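Local coordinates for protein beta-fructofuranosidase (Bifidobacterium adolescentis, PDB 6NOB) that probably hydrolyses beta-fructofuranosidic bonds in sugars such as sucrose, as a member of glycoside hydrolase family 32, at residues A[363-368]-A[390-395]; A[377-382]-A[386-391]; A[427-432]-A[483-488]. One frame throughout, in Å; residues are numbered along the deposited sequence.

All three contacts involve one antiparallel sheet of the chain, but they use it differently. Contact 2 is the hairpin of strands 377-382 and 385-396 inside that sheet, largely buried, with backbone hydrogen bonds along its length and apolar side chains on both faces. Contact 1 uses the later part of strand 385-396, also buried, and meets the end of strand 357-365 in the neighbouring sheet mainly through ring and methyl contacts. Contact 3, the more exposed one, leaves the same sheet at the end of strand 418-428 and reaches strand 484-489 by a salt bridge and water. Leu363 touches Ala388 between contacts 1 and 2, Leu392 meets Trp428 between 1 and 3, and Val389 meets Cys429 between 2 and 3.

Contact 1 (A[363-368]-A[390-395]); sequences LADFGH and GALMHY
Leu392 and Tyr395 approach the imidazole of His368 from two directions, one over the ring and one at its rim. From Leu392 the methyl CD1 does the touching: it sits 3.9 Å from the centroid of the His368 ring and 28° off the ring normal, which meets the geometry of a CH-pi contact. Its closest ring atom is CG of His368, at 3.6 Å. Tyr395 forms an offset edge-to-face pair with the same ring; the planes are turned 63° against each other and the centroids lie 5.0 Å apart. The meeting point is off-centre, since His368 CD2 comes 3.4 Å from Tyr395 OH, near the ring plane of the histidine. In the five-bladed beta-propeller of family 32 enzymes this contact links two neighbouring blades, where strand 357-365 runs out into a turn beside strand 385-396. The rotation of the imidazole is held at both nitrogens. Asp365 has CG anti to its nitrogen (chi1 -165°), and its OD2 accepts from His368 ND1 at 3.0 Å on the syn side, almost in the ring plane; at the other nitrogen, NE2 is hydrogen-bonded to Thr316 OG1, which also bonds Tyr395 OH. Asp365 OD2 lies 3.8 Å from Leu392 CD2 and is also hydrogen-bonded to Tyr408 OH. With an alanine at His368, Asp365 OD2 would probably lose its imidazole partner and a gap would open between Leu392 CD1 and the Tyr395 ring.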
ATOM      1  N   LEU A 363      11.549 -13.216  14.368  1.00 37.37           N
ATOM      2  CA  LEU A 363      12.419 -12.053  14.278  1.00 35.09           C
ATOM      3  C   LEU A 363      12.000 -11.022  15.317  1.00 35.34           C
ATOM      4  O   LEU A 363      10.808 -10.764  15.502  1.00 30.98           O
ATOM      5  CB  LEU A 363      12.374 -11.430  12.876  1.00 35.50           C
ATOM      6  CG  LEU A 363      13.223 -10.174  12.666  1.00 38.57           C
ATOM      7  CD1 LEU A 363      14.701 -10.517  12.745  1.00 37.03           C
ATOM      8  CD2 LEU A 363      12.897  -9.502  11.339  1.00 33.54           C
ATOM      9  N   ALA A 364      12.988 -10.448  15.996  1.00 36.44           N
ATOM     10  CA  ALA A 364      12.787  -9.302  16.871  1.00 39.37           C
ATOM     11  C   ALA A 364      13.864  -8.277  16.554  1.00 40.51           C
ATOM     12  O   ALA A 364      15.040  -8.632  16.425  1.00 44.87           O
ATOM     13  CB  ALA A 364      12.840  -9.703  18.351  1.00 29.31           C
ATOM     14  N   ASP A 365      13.466  -7.014  16.414  1.00 36.15           N
ATOM     15  CA  ASP A 365      14.384  -5.945  16.022  1.00 36.74           C
ATOM     16  C   ASP A 365      14.836  -5.215  17.283  1.00 40.18           C
ATOM     17  O   ASP A 365      14.242  -4.218  17.692  1.00 39.50           O
ATOM     18  CB  ASP A 365      13.721  -4.996  15.030  1.00 39.93           C
ATOM     19  CG  ASP A 365      14.722  -4.101  14.315  1.00 42.60           C
ATOM     20  OD1 ASP A 365      15.851  -3.932  14.824  1.00 41.10           O
ATOM     21  OD2 ASP A 365      14.375  -3.555  13.246  1.00 38.92           O
ATOM     22  N   PHE A 366      15.910  -5.715  17.899  1.00 41.33           N
ATOM     23  CA  PHE A 366      16.458  -5.046  19.072  1.00 43.74           C
ATOM     24  C   PHE A 366      17.289  -3.826  18.706  1.00 46.22           C
ATOM     25  O   PHE A 366      17.452  -2.931  19.542  1.00 49.44           O
ATOM     26  CB  PHE A 366      17.293  -6.019  19.904  1.00 38.83           C
ATOM     27  CG  PHE A 366      16.509  -6.700  20.985  1.00 44.10           C
ATOM     28  CD1 PHE A 366      15.782  -7.849  20.711  1.00 42.67           C
ATOM     29  CD2 PHE A 366      16.476  -6.180  22.270  1.00 43.96           C
ATOM     30  CE1 PHE A 366      15.047  -8.474  21.702  1.00 40.90           C
ATOM     31  CE2 PHE A 366      15.745  -6.798  23.265  1.00 40.98           C
ATOM     32  CZ  PHE A 366      15.030  -7.947  22.982  1.00 45.30           C
ATOM     33  N   GLY A 367      17.812  -3.765  17.479  1.00 45.24           N
ATOM     34  CA  GLY A 367      18.453  -2.544  17.027  1.00 46.04           C
ATOM     35  C   GLY A 367      17.502  -1.366  17.007  1.00 49.22           C
ATOM     36  O   GLY A 367      17.922  -0.220  17.188  1.00 52.37           O
ATOM     37  N   HIS A 368      16.215  -1.626  16.804  1.00 47.31           N
ATOM     38  CA  HIS A 368      15.181  -0.600  16.795  1.00 43.26           C
ATOM     39  C   HIS A 368      14.118  -0.898  17.846  1.00 42.85           C
ATOM     40  O   HIS A 368      12.917  -0.756  17.604  1.00 34.80           O
ATOM     41  CB  HIS A 368      14.560  -0.472  15.408  1.00 39.81           C
ATOM     42  CG  HIS A 368      15.549  -0.125  14.340  1.00 45.38           C
ATOM     43  ND1 HIS A 368      15.999  -1.042  13.414  1.00 42.13           N
ATOM     44  CD2 HIS A 368      16.190   1.036  14.063  1.00 43.14           C
ATOM     45  CE1 HIS A 368      16.867  -0.458  12.608  1.00 45.06           C
ATOM     46  NE2 HIS A 368      17.001   0.802  12.979  1.00 46.64           N
ATOM     47  N   GLY A 390       9.463  -5.583   7.264  1.00 38.53           N
ATOM     48  CA  GLY A 390       8.498  -5.030   8.196  1.00 33.25           C
ATOM     49  C   GLY A 390       8.759  -3.564   8.455  1.00 37.30           C
ATOM     50  O   GLY A 390       9.870  -3.064   8.255  1.00 40.28           O
ATOM     51  N   ALA A 391       7.714  -2.877   8.909  1.00 30.48           N
ATOM     52  CA  ALA A 391       7.758  -1.445   9.164  1.00 33.42           C
ATOM     53  C   ALA A 391       7.810  -1.172  10.663  1.00 40.91           C
ATOM     54  O   ALA A 391       7.218  -1.897  11.467  1.00 41.27           O
ATOM     55  CB  ALA A 391       6.545  -0.747   8.548  1.00 30.94           C
ATOM     56  N   LEU A 392       8.517  -0.104  11.032  1.00 40.93           N
ATOM     57  CA  LEU A 392       8.794   0.224  12.428  1.00 40.06           C
ATOM     58  C   LEU A 392       7.944   1.418  12.850  1.00 34.98           C
ATOM     59  O   LEU A 392       8.203   2.553  12.437  1.00 40.93           O
ATOM     60  CB  LEU A 392      10.281   0.508  12.621  1.00 37.65           C
ATOM     61  CG  LEU A 392      11.179  -0.686  12.299  1.00 40.39           C
ATOM     62  CD1 LEU A 392      12.633  -0.259  12.176  1.00 43.65           C
ATOM     63  CD2 LEU A 392      11.020  -1.767  13.356  1.00 37.50           C
ATOM     64  N   MET A 393       6.942   1.161  13.688  1.00 35.80           N
ATOM     65  CA  MET A 393       6.010   2.206  14.092  1.00 35.68           C
ATOM     66  C   MET A 393       6.665   3.197  15.044  1.00 37.90           C
ATOM     67  O   MET A 393       7.462   2.822  15.909  1.00 36.84           O
ATOM     68  CB  MET A 393       4.787   1.594  14.771  1.00 35.63           C
ATOM     69  CG  MET A 393       3.682   1.167  13.832  1.00 47.65           C
ATOM     70  SD  MET A 393       2.065   1.353  14.614  1.00 50.11           S
ATOM     71  CE  MET A 393       1.825   3.122  14.484  1.00 50.90           C
ATOM     72  N   HIS A 394       6.309   4.471  14.881  1.00 41.52           N
ATOM     73  CA  HIS A 394       6.672   5.523  15.829  1.00 43.27           C
ATOM     74  C   HIS A 394       8.185   5.633  15.995  1.00 48.87           C
ATOM     75  O   HIS A 394       8.698   5.830  17.100  1.00 48.14           O
ATOM     76  CB  HIS A 394       5.992   5.303  17.182  1.00 41.22           C
ATOM     77  CG  HIS A 394       4.499   5.386  17.124  1.00 41.74           C
ATOM     78  ND1 HIS A 394       3.691   4.993  18.170  1.00 41.74           N
ATOM     79  CD2 HIS A 394       3.667   5.818  16.148  1.00 42.50           C
ATOM     80  CE1 HIS A 394       2.426   5.178  17.838  1.00 43.49           C
ATOM     81  NE2 HIS A 394       2.384   5.678  16.616  1.00 43.17           N
ATOM     82  N   TYR A 395       8.908   5.505  14.886  1.00 46.22           N
ATOM     83  CA  TYR A 395      10.358   5.602  14.903  1.00 41.76           C
ATOM     84  C   TYR A 395      10.820   6.405  13.700  1.00 45.51           C
ATOM     85  O   TYR A 395      10.426   6.115  12.566  1.00 48.75           O
ATOM     86  CB  TYR A 395      11.014   4.215  14.891  1.00 38.07           C
ATOM     87  CG  TYR A 395      12.517   4.259  14.714  1.00 41.32           C
ATOM     88  CD1 TYR A 395      13.353   4.587  15.777  1.00 39.88           C
ATOM     89  CD2 TYR A 395      13.099   3.977  13.481  1.00 35.36           C
ATOM     90  CE1 TYR A 395      14.728   4.631  15.618  1.00 41.40           C
ATOM     91  CE2 TYR A 395      14.474   4.019  13.311  1.00 38.86           C
ATOM     92  CZ  TYR A 395      15.284   4.348  14.382  1.00 43.21           C
ATOM     93  OH  TYR A 395      16.651   4.393  14.217  1.00 41.65           O
TER

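Contact 2 (A[377-382]-A[386-391]); sequences PDLFQV and TVAVGA
Phe380 comes to lie beside Val387 because chi1 of 55° puts its CG between the backbone N and the carbonyl carbon, swinging the ring over the adjacent strand. CB of Val387 stands 4.2 Å from the centroid of the Phe380 ring, over the face, as a CH-pi contact. CE2 of the same ring reaches Val389 CG2 at 4.0 Å. On the other face of the sheet Leu379 holds CG anti to N (chi1 -173°), which brings CD1 to 3.8 Å from Thr386 CG2 and 3.9 Å from Ala388 CB. The two strands form an antiparallel beta hairpin within one blade of the propeller, the N-to-C directions of the two short segments at 154°. Asp378 with Val389 and Phe380 with Val387 are hydrogen-bonded pairs, Leu379 with Ala388 and Gln381 with Thr386 non-hydrogen-bonded ones. Val387 N to Phe380 O is the shortest backbone bond, at 2.7 Å, whereas Asp378 N to Val389 O is weak. Near the turn a side-chain bond is added: Gln381 NE2 donates to Thr386 OG1 at 2.9 Å, the acceptor tilted slightly out of the amide plane, while Gln381 OE1 accepts from the backbone N of Gly277. Ser440 of the next sheet touches the Phe380 side chain and hydrogen-bonds Asp378 OD2.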
ATOM      1  N   PRO A 377       4.153  -7.172   8.127  1.00 38.39           N
ATOM      2  CA  PRO A 377       5.328  -8.033   7.985  1.00 30.39           C
ATOM      3  C   PRO A 377       5.219  -8.918   6.750  1.00 36.73           C
ATOM      4  O   PRO A 377       4.170  -9.032   6.116  1.00 40.96           O
ATOM      5  CB  PRO A 377       5.296  -8.868   9.265  1.00 30.68           C
ATOM      6  CG  PRO A 377       3.833  -9.023   9.537  1.00 38.18           C
ATOM      7  CD  PRO A 377       3.188  -7.724   9.094  1.00 40.86           C
ATOM      8  N   ASP A 378       6.339  -9.554   6.424  1.00 36.86           N
ATOM      9  CA  ASP A 378       6.401 -10.480   5.305  1.00 34.09           C
ATOM     10  C   ASP A 378       7.630 -11.356   5.489  1.00 35.02           C
ATOM     11  O   ASP A 378       8.673 -10.880   5.946  1.00 35.48           O
ATOM     12  CB  ASP A 378       6.458  -9.743   3.961  1.00 34.75           C
ATOM     13  CG  ASP A 378       5.911 -10.576   2.812  1.00 39.16           C
ATOM     14  OD1 ASP A 378       5.809 -11.812   2.966  1.00 41.04           O
ATOM     15  OD2 ASP A 378       5.579  -9.994   1.755  1.00 37.12           O
ATOM     16  N   LEU A 379       7.492 -12.633   5.148  1.00 35.41           N
ATOM     17  CA  LEU A 379       8.584 -13.593   5.265  1.00 33.03           C
ATOM     18  C   LEU A 379       8.557 -14.481   4.034  1.00 38.33           C
ATOM     19  O   LEU A 379       7.553 -15.150   3.773  1.00 39.62           O
ATOM     20  CB  LEU A 379       8.458 -14.430   6.541  1.00 30.75           C
ATOM     21  CG  LEU A 379       9.626 -15.359   6.876  1.00 33.10           C
ATOM     22  CD1 LEU A 379      10.864 -14.556   7.250  1.00 36.61           C
ATOM     23  CD2 LEU A 379       9.237 -16.310   7.993  1.00 27.17           C
ATOM     24  N   PHE A 380       9.648 -14.475   3.274  1.00 36.33           N
ATOM     25  CA  PHE A 380       9.718 -15.243   2.042  1.00 32.66           C
ATOM     26  C   PHE A 380      11.173 -15.585   1.764  1.00 39.63           C
ATOM     27  O   PHE A 380      12.085 -15.132   2.460  1.00 40.69           O
ATOM     28  CB  PHE A 380       9.102 -14.470   0.871  1.00 29.20           C
ATOM     29  CG  PHE A 380       9.696 -13.104   0.671  1.00 28.57           C
ATOM     30  CD1 PHE A 380      10.806 -12.927  -0.141  1.00 31.90           C
ATOM     31  CD2 PHE A 380       9.150 -11.997   1.305  1.00 32.12           C
ATOM     32  CE1 PHE A 380      11.359 -11.669  -0.320  1.00 38.47           C
ATOM     33  CE2 PHE A 380       9.697 -10.737   1.129  1.00 30.74           C
ATOM     34  CZ  PHE A 380      10.803 -10.573   0.316  1.00 34.12           C
ATOM     35  N   GLN A 381      11.380 -16.391   0.723  1.00 36.45           N
ATOM     36  CA  GLN A 381      12.712 -16.770   0.279  1.00 38.84           C
ATOM     37  C   GLN A 381      12.871 -16.431  -1.195  1.00 38.92           C
ATOM     38  O   GLN A 381      11.957 -16.655  -1.994  1.00 41.54           O
ATOM     39  CB  GLN A 381      12.971 -18.258   0.511  1.00 36.28           C
ATOM     40  CG  GLN A 381      13.204 -18.590   1.971  1.00 38.90           C
ATOM     41  CD  GLN A 381      13.194 -20.072   2.249  1.00 39.93           C
ATOM     42  OE1 GLN A 381      12.850 -20.878   1.384  1.00 41.07           O
ATOM     43  NE2 GLN A 381      13.569 -20.443   3.465  1.00 44.99           N
ATOM     44  N   VAL A 382      14.030 -15.882  -1.545  1.00 39.22           N
ATOM     45  CA  VAL A 382      14.333 -15.534  -2.929  1.00 42.09           C
ATOM     46  C   VAL A 382      15.834 -15.683  -3.145  1.00 47.68           C
ATOM     47  O   VAL A 382      16.639 -15.331  -2.276  1.00 49.87           O
ATOM     48  CB  VAL A 382      13.823 -14.116  -3.276  1.00 42.00           C
ATOM     49  CG1 VAL A 382      14.669 -13.040  -2.607  1.00 37.10           C
ATOM     50  CG2 VAL A 382      13.788 -13.917  -4.778  1.00 50.01           C
ATOM     51  N   THR A 386      16.519 -16.315   2.917  1.00 40.71           N
ATOM     52  CA  THR A 386      15.282 -15.948   3.596  1.00 39.19           C
ATOM     53  C   THR A 386      15.289 -14.456   3.908  1.00 38.69           C
ATOM     54  O   THR A 386      16.284 -13.924   4.409  1.00 38.83           O
ATOM     55  CB  THR A 386      15.110 -16.753   4.885  1.00 36.86           C
ATOM     56  OG1 THR A 386      15.001 -18.150   4.576  1.00 39.52           O
ATOM     57  CG2 THR A 386      13.856 -16.308   5.629  1.00 31.55           C
ATOM     58  N   VAL A 387      14.177 -13.784   3.612  1.00 32.90           N
ATOM     59  CA  VAL A 387      14.061 -12.339   3.771  1.00 33.59           C
ATOM     60  C   VAL A 387      12.829 -12.029   4.608  1.00 42.23           C
ATOM     61  O   VAL A 387      11.739 -12.543   4.332  1.00 41.58           O
ATOM     62  CB  VAL A 387      13.975 -11.619   2.412  1.00 33.48           C
ATOM     63  CG1 VAL A 387      13.856 -10.114   2.616  1.00 30.81           C
ATOM     64  CG2 VAL A 387      15.185 -11.955   1.545  1.00 29.79           C
ATOM     65  N   ALA A 388      13.000 -11.186   5.625  1.00 41.01           N
ATOM     66  CA  ALA A 388      11.892 -10.626   6.384  1.00 42.59           C
ATOM     67  C   ALA A 388      11.806  -9.128   6.123  1.00 41.32           C
ATOM     68  O   ALA A 388      12.831  -8.443   6.044  1.00 41.39           O
ATOM     69  CB  ALA A 388      12.045 -10.888   7.885  1.00 33.93           C
ATOM     70  N   VAL A 389      10.580  -8.630   5.977  1.00 36.59           N
ATOM     71  CA  VAL A 389      10.313  -7.226   5.686  1.00 36.47           C
ATOM     72  C   VAL A 389       9.234  -6.738   6.643  1.00 42.71           C
ATOM     73  O   VAL A 389       8.209  -7.407   6.820  1.00 47.56           O
ATOM     74  CB  VAL A 389       9.872  -7.022   4.221  1.00 38.70           C
ATOM     75  CG1 VAL A 389       9.581  -5.562   3.948  1.00 40.35           C
ATOM     76  CG2 VAL A 389      10.936  -7.540   3.261  1.00 40.85           C
ATOM     77  N   GLY A 390       9.463  -5.583   7.264  1.00 38.53           N
ATOM     78  CA  GLY A 390       8.498  -5.030   8.196  1.00 33.25           C
ATOM     79  C   GLY A 390       8.759  -3.564   8.455  1.00 37.30           C
ATOM     80  O   GLY A 390       9.870  -3.064   8.255  1.00 40.28           O
ATOM     81  N   ALA A 391       7.714  -2.877   8.909  1.00 30.48           N
ATOM     82  CA  ALA A 391       7.758  -1.445   9.164  1.00 33.42           C
ATOM     83  C   ALA A 391       7.810  -1.172  10.663  1.00 40.91           C
ATOM     84  O   ALA A 391       7.218  -1.897  11.467  1.00 41.27           O
ATOM     85  CB  ALA A 391       6.545  -0.747   8.548  1.00 30.94           C
TER

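Contact 3 (A[427-432]-A[483-488]); sequences DWCDFG and GRLYSK
Asp427 meets Arg484 first at CB, which lies 3.7 Å from NH2 of the arginine. One bond further on, CG falls near the plane of the guanidinium, at its edge. There the carboxylate divides its work. OD2 receives Arg484 NH2 at 3.0 Å with an N-H...O angle of 158°, on the anti side of the oxygen, and Arg484 NH1 adds a weak bond at 3.4 Å. OD1 turns back on its own chain and accepts the backbone N of Trp428 at 2.7 Å. The carboxylate and guanidinium planes stand 86° apart, and both nitrogens reach the same oxygen, OD2, instead of forming two parallel bonds. Arg484 gets there by a bend at chi3 (109°), which turns the end of the chain back toward the aspartate.

The contact joins the end of strand 418-428 in one sheet of the propeller to strand 484-489, which belongs to the sheet that also holds strands 127-138 and 468-481. Between the two segments the direct apolar touch is slight: Cys429 SG stands 4.4 Å from Leu485 CD2, and both side chains also rest on Trp407. Further along, a water takes over. It donates to Cys429 O at 2.7 Å and is hydrogen-bonded to Ser487 OG at 2.9 Å. Asp430 opens an Asx turn by accepting Gly432 N with OD1, and its OD2 forms a salt bridge with Arg476 and a hydrogen bond with Ser604.

Chemically, then, this partly buried contact is held by charge and water more than by fitted side chains. With OD1 already bonded to Trp428, Asp427 probably keeps its orientation toward Arg484, and solvent is likely to weaken the attraction of the pair.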
ATOM      1  N   ASP A 427      18.704  -3.401   6.033  1.00 41.57           N
ATOM      2  CA  ASP A 427      18.727  -2.044   5.488  1.00 43.21           C
ATOM      3  C   ASP A 427      17.294  -1.638   5.167  1.00 43.15           C
ATOM      4  O   ASP A 427      16.355  -2.426   5.317  1.00 41.83           O
ATOM      5  CB  ASP A 427      19.615  -1.944   4.247  1.00 43.71           C
ATOM      6  CG  ASP A 427      20.326  -0.611   4.150  1.00 50.61           C
ATOM      7  OD1 ASP A 427      19.730   0.407   4.564  1.00 48.88           O
ATOM      8  OD2 ASP A 427      21.477  -0.589   3.668  1.00 55.16           O
ATOM      9  N   TRP A 428      17.135  -0.394   4.711  1.00 42.98           N
ATOM     10  CA  TRP A 428      15.828   0.121   4.327  1.00 39.47           C
ATOM     11  C   TRP A 428      15.460  -0.322   2.915  1.00 42.64           C
ATOM     12  O   TRP A 428      16.320  -0.416   2.034  1.00 44.71           O
ATOM     13  CB  TRP A 428      15.808   1.650   4.400  1.00 35.48           C
ATOM     14  CG  TRP A 428      16.137   2.237   5.750  1.00 43.13           C
ATOM     15  CD1 TRP A 428      17.056   3.212   6.014  1.00 48.01           C
ATOM     16  CD2 TRP A 428      15.538   1.902   7.010  1.00 45.22           C
ATOM     17  NE1 TRP A 428      17.071   3.499   7.358  1.00 48.03           N
ATOM     18  CE2 TRP A 428      16.150   2.708   7.991  1.00 45.42           C
ATOM     19  CE3 TRP A 428      14.550   0.992   7.405  1.00 45.08           C
ATOM     20  CZ2 TRP A 428      15.806   2.633   9.339  1.00 43.74           C
ATOM     21  CZ3 TRP A 428      14.208   0.923   8.744  1.00 42.00           C
ATOM     22  CH2 TRP A 428      14.835   1.738   9.694  1.00 40.01           C
ATOM     23  N   CYS A 429      14.164  -0.579   2.702  1.00 39.72           N
ATOM     24  CA  CYS A 429      13.671  -0.893   1.363  1.00 38.12           C
ATOM     25  C   CYS A 429      13.653   0.333   0.461  1.00 36.77           C
ATOM     26  O   CYS A 429      13.763   0.202  -0.762  1.00 43.04           O
ATOM     27  CB  CYS A 429      12.259  -1.477   1.434  1.00 39.08           C
ATOM     28  SG  CYS A 429      12.100  -3.072   2.264  1.00 43.56           S
ATOM     29  N   ASP A 430      13.500   1.522   1.039  1.00 36.57           N
ATOM     30  CA  ASP A 430      13.305   2.745   0.266  1.00 44.11           C
ATOM     31  C   ASP A 430      13.889   3.907   1.053  1.00 46.82           C
ATOM     32  O   ASP A 430      13.459   4.163   2.181  1.00 47.43           O
ATOM     33  CB  ASP A 430      11.818   2.972  -0.019  1.00 41.46           C
ATOM     34  CG  ASP A 430      11.583   4.011  -1.095  1.00 46.08           C
ATOM     35  OD1 ASP A 430      11.835   5.208  -0.836  1.00 47.46           O
ATOM     36  OD2 ASP A 430      11.147   3.626  -2.201  1.00 46.04           O
ATOM     37  N   PHE A 431      14.858   4.609   0.465  1.00 45.75           N
ATOM     38  CA  PHE A 431      15.570   5.657   1.184  1.00 42.75           C
ATOM     39  C   PHE A 431      14.879   7.015   1.102  1.00 41.55           C
ATOM     40  O   PHE A 431      15.451   8.014   1.552  1.00 46.12           O
ATOM     41  CB  PHE A 431      17.028   5.750   0.697  1.00 40.16           C
ATOM     42  CG  PHE A 431      17.202   6.304  -0.698  1.00 40.58           C
ATOM     43  CD1 PHE A 431      17.255   7.675  -0.921  1.00 38.48           C
ATOM     44  CD2 PHE A 431      17.383   5.452  -1.777  1.00 41.26           C
ATOM     45  CE1 PHE A 431      17.436   8.183  -2.199  1.00 45.08           C
ATOM     46  CE2 PHE A 431      17.570   5.951  -3.059  1.00 41.01           C
ATOM     47  CZ  PHE A 431      17.596   7.318  -3.271  1.00 44.46           C
ATOM     48  N   GLY A 432      13.665   7.074   0.562  1.00 38.62           N
ATOM     49  CA  GLY A 432      12.876   8.290   0.615  1.00 41.80           C
ATOM     50  C   GLY A 432      12.034   8.354   1.874  1.00 45.11           C
ATOM     51  O   GLY A 432      12.525   8.057   2.967  1.00 44.72           O
ATOM     52  N   GLY A 483      23.793 -11.168  -0.588  1.00 44.71           N
ATOM     53  CA  GLY A 483      23.176 -11.063   0.719  1.00 49.38           C
ATOM     54  C   GLY A 483      22.390  -9.798   0.972  1.00 53.15           C
ATOM     55  O   GLY A 483      22.027  -9.538   2.123  1.00 50.67           O
ATOM     56  N   ARG A 484      22.107  -9.004  -0.057  1.00 56.70           N
ATOM     57  CA  ARG A 484      21.369  -7.761   0.105  1.00 54.61           C
ATOM     58  C   ARG A 484      20.176  -7.740  -0.837  1.00 53.40           C
ATOM     59  O   ARG A 484      20.227  -8.273  -1.949  1.00 59.16           O
ATOM     60  CB  ARG A 484      22.260  -6.541  -0.151  1.00 56.66           C
ATOM     61  CG  ARG A 484      23.534  -6.534   0.670  1.00 59.50           C
ATOM     62  CD  ARG A 484      24.107  -5.134   0.792  1.00 63.18           C
ATOM     63  NE  ARG A 484      23.952  -4.598   2.142  1.00 62.72           N
ATOM     64  CZ  ARG A 484      23.179  -3.562   2.450  1.00 58.55           C
ATOM     65  NH1 ARG A 484      22.486  -2.939   1.503  1.00 53.03           N
ATOM     66  NH2 ARG A 484      23.104  -3.147   3.710  1.00 56.11           N
ATOM     67  N   LEU A 485      19.099  -7.108  -0.379  1.00 48.24           N
ATOM     68  CA  LEU A 485      17.870  -7.038  -1.152  1.00 43.94           C
ATOM     69  C   LEU A 485      18.003  -6.014  -2.272  1.00 46.07           C
ATOM     70  O   LEU A 485      18.442  -4.881  -2.046  1.00 49.02           O
ATOM     71  CB  LEU A 485      16.690  -6.682  -0.248  1.00 38.42           C
ATOM     72  CG  LEU A 485      15.302  -6.787  -0.889  1.00 37.51           C
ATOM     73  CD1 LEU A 485      14.984  -8.231  -1.259  1.00 36.99           C
ATOM     74  CD2 LEU A 485      14.233  -6.219   0.026  1.00 33.57           C
ATOM     75  N   TYR A 486      17.630  -6.422  -3.478  1.00 42.23           N
ATOM     76  CA  TYR A 486      17.529  -5.541  -4.627  1.00 42.88           C
ATOM     77  C   TYR A 486      16.064  -5.396  -5.014  1.00 43.05           C
ATOM     78  O   TYR A 486      15.260  -6.311  -4.815  1.00 43.13           O
ATOM     79  CB  TYR A 486      18.326  -6.087  -5.814  1.00 37.01           C
ATOM     80  CG  TYR A 486      19.781  -5.677  -5.852  1.00 37.16           C
ATOM     81  CD1 TYR A 486      20.629  -5.935  -4.781  1.00 35.25           C
ATOM     82  CD2 TYR A 486      20.314  -5.059  -6.977  1.00 40.94           C
ATOM     83  CE1 TYR A 486      21.966  -5.572  -4.825  1.00 37.56           C
ATOM     84  CE2 TYR A 486      21.649  -4.696  -7.033  1.00 41.98           C
ATOM     85  CZ  TYR A 486      22.468  -4.954  -5.956  1.00 43.29           C
ATOM     86  OH  TYR A 486      23.794  -4.590  -6.013  1.00 46.64           O
ATOM     87  N   SER A 487      15.719  -4.235  -5.562  1.00 37.86           N
ATOM     88  CA  SER A 487      14.359  -3.977  -6.006  1.00 38.03           C
ATOM     89  C   SER A 487      14.404  -3.119  -7.258  1.00 40.36           C
ATOM     90  O   SER A 487      15.223  -2.202  -7.363  1.00 43.85           O
ATOM     91  CB  SER A 487      13.524  -3.287  -4.919  1.00 32.32           C
ATOM     92  OG  SER A 487      13.903  -1.932  -4.776  1.00 37.00           O
ATOM     93  N   LYS A 488      13.502  -3.409  -8.196  1.00 40.18           N
ATOM     94  CA  LYS A 488      13.513  -2.817  -9.523  1.00 40.43           C
ATOM     95  C   LYS A 488      12.127  -2.982 -10.088  1.00 40.72           C
ATOM     96  O   LYS A 488      11.474  -4.004  -9.805  1.00 42.55           O
ATOM     97  CB  LYS A 488      14.557  -3.517 -10.406  1.00 42.77           C
ATOM     98  CG  LYS A 488      14.978  -2.790 -11.668  1.00 43.26           C
ATOM     99  CD  LYS A 488      15.928  -3.672 -12.480  1.00 41.58           C
ATOM    100  CE  LYS A 488      16.765  -2.869 -13.469  1.00 47.10           C
ATOM    101  NZ  LYS A 488      16.011  -2.527 -14.710  1.00 51.06           N
TER
HETATM  102  O   HOH W   1      18.270  -2.092  -0.319  1.00 47.16           O
HETATM  103  O   HOH W   2      12.277  -1.186  -2.544  1.00 34.73           O